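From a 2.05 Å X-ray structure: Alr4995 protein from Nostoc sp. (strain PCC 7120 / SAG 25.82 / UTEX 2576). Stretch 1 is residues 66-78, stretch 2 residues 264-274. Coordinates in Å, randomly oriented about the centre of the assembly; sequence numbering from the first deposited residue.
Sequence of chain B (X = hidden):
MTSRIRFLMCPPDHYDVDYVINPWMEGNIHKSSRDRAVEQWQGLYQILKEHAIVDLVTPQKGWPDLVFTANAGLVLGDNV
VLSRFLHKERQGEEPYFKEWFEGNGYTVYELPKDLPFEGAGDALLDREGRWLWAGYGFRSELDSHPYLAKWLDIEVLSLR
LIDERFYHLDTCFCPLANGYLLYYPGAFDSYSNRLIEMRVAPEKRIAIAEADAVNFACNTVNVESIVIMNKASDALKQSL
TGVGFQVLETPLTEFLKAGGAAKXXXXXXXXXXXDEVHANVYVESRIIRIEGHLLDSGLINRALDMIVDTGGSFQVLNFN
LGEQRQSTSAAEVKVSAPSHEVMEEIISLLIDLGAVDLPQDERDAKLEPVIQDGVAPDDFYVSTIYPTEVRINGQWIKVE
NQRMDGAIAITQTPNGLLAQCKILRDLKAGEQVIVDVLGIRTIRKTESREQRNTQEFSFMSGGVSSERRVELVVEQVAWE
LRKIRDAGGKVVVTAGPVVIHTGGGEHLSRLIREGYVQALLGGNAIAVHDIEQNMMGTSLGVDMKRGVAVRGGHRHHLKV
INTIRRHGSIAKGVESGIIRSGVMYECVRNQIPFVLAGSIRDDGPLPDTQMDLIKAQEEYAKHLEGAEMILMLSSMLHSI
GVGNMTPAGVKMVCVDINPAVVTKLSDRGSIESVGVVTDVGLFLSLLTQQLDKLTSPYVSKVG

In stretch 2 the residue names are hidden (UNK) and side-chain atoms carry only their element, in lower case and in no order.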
ATOM      1  N   LEU B  66      44.462 -19.988  22.340  1.00 35.61           N
ATOM      2  CA  LEU B  66      45.896 -19.733  22.295  1.00 37.39           C
ATOM      3  C   LEU B  66      46.496 -20.208  20.961  1.00 35.26           C
ATOM      4  O   LEU B  66      47.560 -19.750  20.551  1.00 33.67           O
ATOM      5  CB  LEU B  66      46.592 -20.405  23.478  1.00 34.76           C
ATOM      6  CG  LEU B  66      47.959 -19.835  23.850  1.00 35.18           C
ATOM      7  CD1 LEU B  66      47.784 -18.563  24.652  1.00 33.95           C
ATOM      8  CD2 LEU B  66      48.805 -20.851  24.615  1.00 37.18           C
ATOM      9  N   VAL B  67      45.798 -21.104  20.266  1.00 34.08           N
ATOM     10  CA  VAL B  67      46.237 -21.557  18.951  1.00 27.13           C
ATOM     11  C   VAL B  67      46.204 -20.424  17.919  1.00 28.95           C
ATOM     12  O   VAL B  67      46.834 -20.509  16.865  1.00 25.20           O
ATOM     13  CB  VAL B  67      45.363 -22.718  18.433  1.00 35.63           C
ATOM     14  CG1 VAL B  67      45.565 -23.959  19.286  1.00 34.59           C
ATOM     15  CG2 VAL B  67      43.888 -22.310  18.415  1.00 34.28           C
ATOM     16  N   PHE B  68      45.462 -19.368  18.222  1.00 28.55           N
ATOM     17  CA  PHE B  68      45.315 -18.254  17.289  1.00 25.76           C
ATOM     18  C   PHE B  68      46.371 -17.189  17.576  1.00 28.40           C
ATOM     19  O   PHE B  68      46.076 -16.086  18.060  1.00 25.33           O
ATOM     20  CB  PHE B  68      43.897 -17.693  17.362  1.00 27.20           C
ATOM     21  CG  PHE B  68      42.853 -18.638  16.799  1.00 30.49           C
ATOM     22  CD1 PHE B  68      43.094 -19.317  15.602  1.00 28.83           C
ATOM     23  CD2 PHE B  68      41.658 -18.868  17.473  1.00 33.32           C
ATOM     24  CE1 PHE B  68      42.149 -20.194  15.076  1.00 37.44           C
ATOM     25  CE2 PHE B  68      40.699 -19.740  16.958  1.00 34.22           C
ATOM     26  CZ  PHE B  68      40.941 -20.405  15.762  1.00 34.30           C
ATOM     27  N   THR B  69      47.615 -17.549  17.271  1.00 26.52           N
ATOM     28  CA  THR B  69      48.768 -16.698  17.562  1.00 25.43           C
ATOM     29  C   THR B  69      48.771 -15.392  16.773  1.00 23.79           C
ATOM     30  O   THR B  69      49.453 -14.458  17.172  1.00 25.62           O
ATOM     31  CB  THR B  69      50.086 -17.435  17.273  1.00 26.42           C
ATOM     32  OG1 THR B  69      50.055 -17.940  15.933  1.00 27.49           O
ATOM     33  CG2 THR B  69      50.288 -18.588  18.256  1.00 25.78           C
ATOM     34  N   ALA B  70      48.026 -15.325  15.659  1.00 26.45           N
ATOM     35  CA  ALA B  70      47.844 -14.062  14.932  1.00 23.30           C
ATOM     36  C   ALA B  70      47.475 -12.944  15.904  1.00 23.07           C
ATOM     37  O   ALA B  70      47.905 -11.788  15.751  1.00 25.64           O
ATOM     38  CB  ALA B  70      46.768 -14.196  13.838  1.00 26.19           C
ATOM     39  N   ASN B  71      46.713 -13.299  16.934  1.00 23.05           N
ATOM     40  CA  ASN B  71      46.244 -12.318  17.906  1.00 22.13           C
ATOM     41  C   ASN B  71      47.169 -12.122  19.094  1.00 21.52           C
ATOM     42  O   ASN B  71      46.827 -11.405  20.004  1.00 24.54           O
ATOM     43  CB  ASN B  71      44.856 -12.707  18.424  1.00 27.09           C
ATOM     44  CG  ASN B  71      43.880 -13.004  17.298  1.00 27.61           C
ATOM     45  OD1 ASN B  71      43.347 -14.109  17.202  1.00 27.63           O
ATOM     46  ND2 ASN B  71      43.664 -12.022  16.425  1.00 23.62           N
ATOM     47  N   ALA B  72      48.328 -12.760  19.102  1.00 20.68           N
ATOM     48  CA  ALA B  72      49.249 -12.577  20.224  1.00 24.00           C
ATOM     49  C   ALA B  72      49.653 -11.112  20.363  1.00 18.09           C
ATOM     50  O   ALA B  72      49.757 -10.575  21.463  1.00 19.32           O
ATOM     51  CB  ALA B  72      50.500 -13.465  20.048  1.00 21.40           C
ATOM     52  N   GLY B  73      49.880 -10.472  19.223  1.00 18.15           N
ATOM     53  CA  GLY B  73      50.276  -9.085  19.193  1.00 17.77           C
ATOM     54  C   GLY B  73      50.735  -8.751  17.787  1.00 20.01           C
ATOM     55  O   GLY B  73      50.575  -9.544  16.865  1.00 19.73           O
ATOM     56  N   LEU B  74      51.330  -7.582  17.630  1.00 16.51           N
ATOM     57  CA  LEU B  74      51.715  -7.085  16.322  1.00 22.18           C
ATOM     58  C   LEU B  74      53.208  -6.835  16.309  1.00 24.05           C
ATOM     59  O   LEU B  74      53.717  -6.093  17.146  1.00 25.61           O
ATOM     60  CB  LEU B  74      50.954  -5.792  16.006  1.00 18.91           C
ATOM     61  CG  LEU B  74      51.495  -5.021  14.803  1.00 25.13           C
ATOM     62  CD1 LEU B  74      51.286  -5.818  13.542  1.00 26.87           C
ATOM     63  CD2 LEU B  74      50.808  -3.686  14.719  1.00 30.72           C
ATOM     64  N   VAL B  75      53.907  -7.434  15.357  1.00 25.06           N
ATOM     65  CA  VAL B  75      55.359  -7.386  15.348  1.00 22.04           C
ATOM     66  C   VAL B  75      55.899  -6.524  14.208  1.00 22.93           C
ATOM     67  O   VAL B  75      55.500  -6.688  13.058  1.00 23.75           O
ATOM     68  CB  VAL B  75      55.948  -8.812  15.224  1.00 24.11           C
ATOM     69  CG1 VAL B  75      57.458  -8.753  14.968  1.00 26.27           C
ATOM     70  CG2 VAL B  75      55.628  -9.626  16.469  1.00 24.44           C
ATOM     71  N   LEU B  76      56.816  -5.612  14.517  1.00 19.70           N
ATOM     72  CA  LEU B  76      57.591  -4.931  13.472  1.00 22.76           C
ATOM     73  C   LEU B  76      59.032  -4.749  13.946  1.00 24.65           C
ATOM     74  O   LEU B  76      59.264  -4.075  14.947  1.00 20.34           O
ATOM     75  CB  LEU B  76      56.984  -3.568  13.122  1.00 17.58           C
ATOM     76  CG  LEU B  76      57.704  -2.832  11.981  1.00 26.27           C
ATOM     77  CD1 LEU B  76      57.689  -3.649  10.690  1.00 25.41           C
ATOM     78  CD2 LEU B  76      57.136  -1.443  11.752  1.00 26.78           C
ATOM     79  N   GLY B  77      59.993  -5.323  13.226  1.00 25.22           N
ATOM     80  CA  GLY B  77      61.385  -5.253  13.645  1.00 26.80           C
ATOM     81  C   GLY B  77      61.575  -5.935  14.995  1.00 24.95           C
ATOM     82  O   GLY B  77      61.148  -7.075  15.198  1.00 21.37           O
ATOM     83  N   ASP B  78      62.189  -5.227  15.930  1.00 22.23           N
ATOM     84  CA  ASP B  78      62.397  -5.776  17.273  1.00 27.23           C
ATOM     85  C   ASP B  78      61.285  -5.346  18.247  1.00 29.16           C
ATOM     86  O   ASP B  78      61.361  -5.632  19.439  1.00 23.45           O
ATOM     87  CB  ASP B  78      63.769  -5.351  17.825  1.00 31.40           C
ATOM     88  CG  ASP B  78      64.953  -5.830  16.950  1.00 34.15           C
ATOM     89  OD1 ASP B  78      65.987  -5.129  16.944  1.00 44.86           O
ATOM     90  OD2 ASP B  78      64.863  -6.891  16.276  1.00 32.43           O
ATOM     91  N   UNK B 264      45.165 -17.007  10.860  1.00 27.80           N
ATOM     92  CA  UNK B 264      44.869 -16.847  12.286  1.00 24.10           C
ATOM     93  C   UNK B 264      45.758 -17.727  13.148  1.00 29.36           C
ATOM     94  O   UNK B 264      46.074 -17.378  14.283  1.00 26.05           O
ATOM     95  c   UNK B 264      43.402 -17.181  12.588  1.00 31.83           C
ATOM     96  s   UNK B 264      42.221 -15.873  12.189  1.00 40.45           S
ATOM     97  N   UNK B 265      46.148 -18.875  12.596  1.00 31.19           N
ATOM     98  CA  UNK B 265      46.923 -19.874  13.324  1.00 33.50           C
ATOM     99  C   UNK B 265      48.430 -19.569  13.337  1.00 33.31           C
ATOM    100  O   UNK B 265      49.208 -20.296  13.958  1.00 33.64           O
ATOM    101  c   UNK B 265      45.274 -21.827  13.044  1.00 31.76           C
ATOM    102  c   UNK B 265      46.663 -21.259  12.715  1.00 31.87           C
ATOM    103  c   UNK B 265      45.162 -22.126  14.535  1.00 28.67           C
ATOM    104  c   UNK B 265      44.960 -23.071  12.202  1.00 34.22           C
ATOM    105  N   UNK B 266      48.820 -18.485  12.665  1.00 29.57           N
ATOM    106  CA  UNK B 266      50.222 -18.114  12.489  1.00 30.00           C
ATOM    107  C   UNK B 266      50.478 -16.646  12.840  1.00 30.60           C
ATOM    108  O   UNK B 266      49.597 -15.796  12.710  1.00 26.88           O
ATOM    109  c   UNK B 266      50.363 -19.718  10.495  1.00 31.78           C
ATOM    110  o   UNK B 266      50.133 -17.324  10.161  1.00 36.99           O
ATOM    111  c   UNK B 266      50.711 -18.325  11.019  1.00 27.89           C
ATOM    112  N   UNK B 267      51.703 -16.352  13.257  1.00 30.16           N
ATOM    113  CA  UNK B 267      52.152 -14.978  13.408  1.00 23.67           C
ATOM    114  C   UNK B 267      53.558 -14.864  12.824  1.00 29.34           C
ATOM    115  O   UNK B 267      54.471 -15.575  13.251  1.00 25.52           O
ATOM    116  c   UNK B 267      52.637 -13.168  15.215  1.00 21.52           C
ATOM    117  c   UNK B 267      51.779 -12.089  14.569  1.00 24.64           C
ATOM    118  c   UNK B 267      52.125 -14.565  14.876  1.00 22.57           C
ATOM    119  c   UNK B 267      52.684 -12.990  16.711  1.00 25.25           C
ATOM    120  N   UNK B 268      53.734 -14.002  11.830  1.00 21.33           N
ATOM    121  CA  UNK B 268      55.064 -13.771  11.278  1.00 28.09           C
ATOM    122  C   UNK B 268      55.879 -12.896  12.233  1.00 29.25           C
ATOM    123  O   UNK B 268      55.528 -11.743  12.483  1.00 27.02           O
ATOM    124  c   UNK B 268      56.307 -12.724   9.301  1.00 28.09           C
ATOM    125  n   UNK B 268      59.045 -11.887   5.523  1.00 35.10           N
ATOM    126  n   UNK B 268      57.509 -12.154   7.218  1.00 35.48           N
ATOM    127  c   UNK B 268      54.968 -13.124   9.897  1.00 26.76           C
ATOM    128  c   UNK B 268      57.875 -12.340   5.954  1.00 35.06           C
ATOM    129  c   UNK B 268      56.241 -12.627   7.781  1.00 31.16           C
ATOM    130  n   UNK B 268      57.071 -12.993   5.126  1.00 35.50           N
ATOM    131  N   UNK B 269      56.957 -13.440  12.789  1.00 21.52           N
ATOM    132  CA  UNK B 269      57.705 -12.686  13.790  1.00 24.65           C
ATOM    133  C   UNK B 269      58.992 -12.088  13.191  1.00 30.20           C
ATOM    134  O   UNK B 269      59.752 -11.396  13.878  1.00 30.61           O
ATOM    135  c   UNK B 269      58.026 -13.564  15.003  1.00 24.32           C
ATOM    136  c   UNK B 269      56.775 -13.795  15.806  1.00 22.99           C
ATOM    137  c   UNK B 269      58.617 -14.906  14.546  1.00 27.06           C
ATOM    138  N   UNK B 270      59.195 -12.348  11.900  1.00 29.17           N
ATOM    139  CA  UNK B 270      60.281 -11.764  11.104  1.00 31.79           C
ATOM    140  C   UNK B 270      59.750 -10.692  10.161  1.00 30.23           C
ATOM    141  O   UNK B 270      59.412 -10.975   9.012  1.00 33.59           O
ATOM    142  o   UNK B 270      61.645 -13.773  11.144  1.00 36.52           O
ATOM    143  c   UNK B 270      61.016 -12.845  10.262  1.00 33.28           C
ATOM    144  c   UNK B 270      62.087 -12.225   9.365  1.00 34.20           C
ATOM    145  N   UNK B 271      59.673  -9.460  10.663  1.00 37.06           N
ATOM    146  CA  UNK B 271      59.179  -8.321   9.889  1.00 32.26           C
ATOM    147  C   UNK B 271      60.235  -7.230   9.851  1.00 35.85           C
ATOM    148  O   UNK B 271      60.336  -6.428  10.785  1.00 32.76           O
ATOM    149  o   UNK B 271      56.723  -8.596   8.142  1.00 39.22           O
ATOM    150  c   UNK B 271      57.876  -7.756  10.490  1.00 30.80           C
ATOM    151  c   UNK B 271      56.089  -8.974   9.158  1.00 37.30           C
ATOM    152  o   UNK B 271      54.974  -9.542   9.095  1.00 35.31           O
ATOM    153  c   UNK B 271      56.695  -8.723  10.530  1.00 33.77           C
ATOM    154  N   UNK B 272      61.042  -7.202   8.779  1.00 39.25           N
ATOM    155  CA  UNK B 272      62.119  -6.206   8.687  1.00 40.35           C
ATOM    156  C   UNK B 272      61.576  -4.786   8.545  1.00 36.61           C
ATOM    157  O   UNK B 272      60.555  -4.572   7.885  1.00 38.65           O
ATOM    158  c   UNK B 272      62.504  -8.085   7.203  1.00 42.63           C
ATOM    159  c   UNK B 272      62.893  -6.634   7.429  1.00 43.79           C
ATOM    160  c   UNK B 272      61.088  -8.187   7.682  1.00 36.92           C
ATOM    161  N   UNK B 273      62.261  -3.834   9.167  1.00 36.80           N
ATOM    162  CA  UNK B 273      61.818  -2.448   9.180  1.00 36.41           C
ATOM    163  C   UNK B 273      62.371  -1.726   7.962  1.00 46.58           C
ATOM    164  O   UNK B 273      63.577  -1.749   7.709  1.00 47.62           O
ATOM    165  c   UNK B 273      61.629  -2.378  11.677  1.00 37.63           C
ATOM    166  c   UNK B 273      62.267  -1.727  10.462  1.00 41.53           C
ATOM    167  c   UNK B 273      61.925  -0.241  10.410  1.00 46.82           C
ATOM    168  N   UNK B 274      61.490  -1.097   7.197  1.00 45.97           N
ATOM    169  CA  UNK B 274      61.896  -0.447   5.960  1.00 47.24           C
ATOM    170  C   UNK B 274      62.592   0.888   6.262  1.00 52.45           C
ATOM    171  O   UNK B 274      62.299   1.546   7.272  1.00 47.48           O
ATOM    172  c   UNK B 274      60.677  -0.259   5.045  1.00 48.15           C
ATOM    173  n   UNK B 274      60.182   1.840  -0.535  1.00 56.90           N
ATOM    174  c   UNK B 274      59.746   0.355   2.799  1.00 52.76           C
ATOM    175  c   UNK B 274      60.998   0.058   3.603  1.00 51.56           C
ATOM    176  n   UNK B 274      59.485  -0.275   0.036  1.00 46.29           N
ATOM    177  c   UNK B 274      59.898   0.938   0.396  1.00 56.62           C
ATOM    178  n   UNK B 274      60.025   1.258   1.683  1.00 57.82           N
TER
HETATM  179  O   HOH W   1      48.790 -22.040  15.614  1.00 31.51           O
HETATM  180  O   HOH W   2      60.834  -8.778  13.396  1.00 27.68           O

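Position 264 carries one carbon and then one sulfur, with nothing beyond it. Its CB lies 3.7 Å from F68 CD1, and the sulfur sits 5.5 Å from the centroid of the F68 ring, 32° off the ring normal, an oblique sulfur-aromatic contact. This is cysteine. C264 O accepts a hydrogen bond from A70 N at 3.1 Å with an N-H...O angle of 157°, and F68 CA approaches the same C264 O at 3.2 Å in a CA-H...O contact.

Position 265 has four carbons forked at the second, and one terminal carbon lies 3.9 Å from V67 CB and 3.6 Å from F68 CE1. This is leucine, and that carbon is CD2. L265 starts away from stretch 1, but with chi1 m and chi2 t its end comes nearer.

At position 266 the first side-chain carbon carries one oxygen and one carbon, and the side chain points away; the contact here is backbone, with the O of 266 3.3 Å from A70 CA. The branching is that of threonine. A70 N is also near T266 O, but the angle is too poor for a hydrogen bond.

Position 267 again shows four carbons forked at the second; one terminal carbon lies 3.6 Å from G73 O and the other 4.0 Å from A72 CB. It is leucine, these carbons being CD1 and CD2 respectively. Unlike L265, L267 points toward stretch 1.

Position 268 runs through three carbons to a nitrogen and then a carbon bearing two more nitrogens, a guanidinium. The side chain makes no contact with stretch 1, its nearest approach being the CB of 268 to V75 CB, 6.9 Å, while its backbone O lies 4.0 Å from V75 CB. Hence arginine; R268 NE donates to the backbone O of position 270 at 2.9 Å.

Position 269 has one carbon carrying two others. Although CA-to-CB points away, one terminal carbon comes within 4.4 Å of V75 CG2, and the backbone O of 269 lies 3.7 Å from V75 CG1. This is valine, and the terminal carbon is CG1.

Position 270 repeats the carbon with one oxygen and one carbon, without contact to stretch 1: threonine.

Position 271 has three carbons, the third carrying two oxygens. The second carbon packs 3.5 Å from V75 O before the carboxylate leads away to partners elsewhere in the structure. It is glutamate, and E271 O accepts from G77 N at 2.7 Å and 146°.

At position 272 three carbons close a ring onto the backbone N and point away, which defines proline.

Position 273 has a three-carbon fork, one terminal carbon lying 4.0 Å from L76 CG and 3.5 Å from G77 CA. It is valine, and that carbon is CG2. A CB modelled on G77 would fall 2.5 Å from V273 CG2, a clash, and G77's positive phi also favours glycine.

Position 274 has three carbons, a nitrogen and a carbon with two nitrogens, out of reach: arginine.

The contact thus joins two hydrogen-bonded backbone points, A70 to C264 and G77 to E271, with apolar packing around F68 and V75. Water 2 reinforces the second point, donating to G77 O and V269 O and accepting from E271 N.

Stretch 2, residues 264-274: CLTLRVTEPVR
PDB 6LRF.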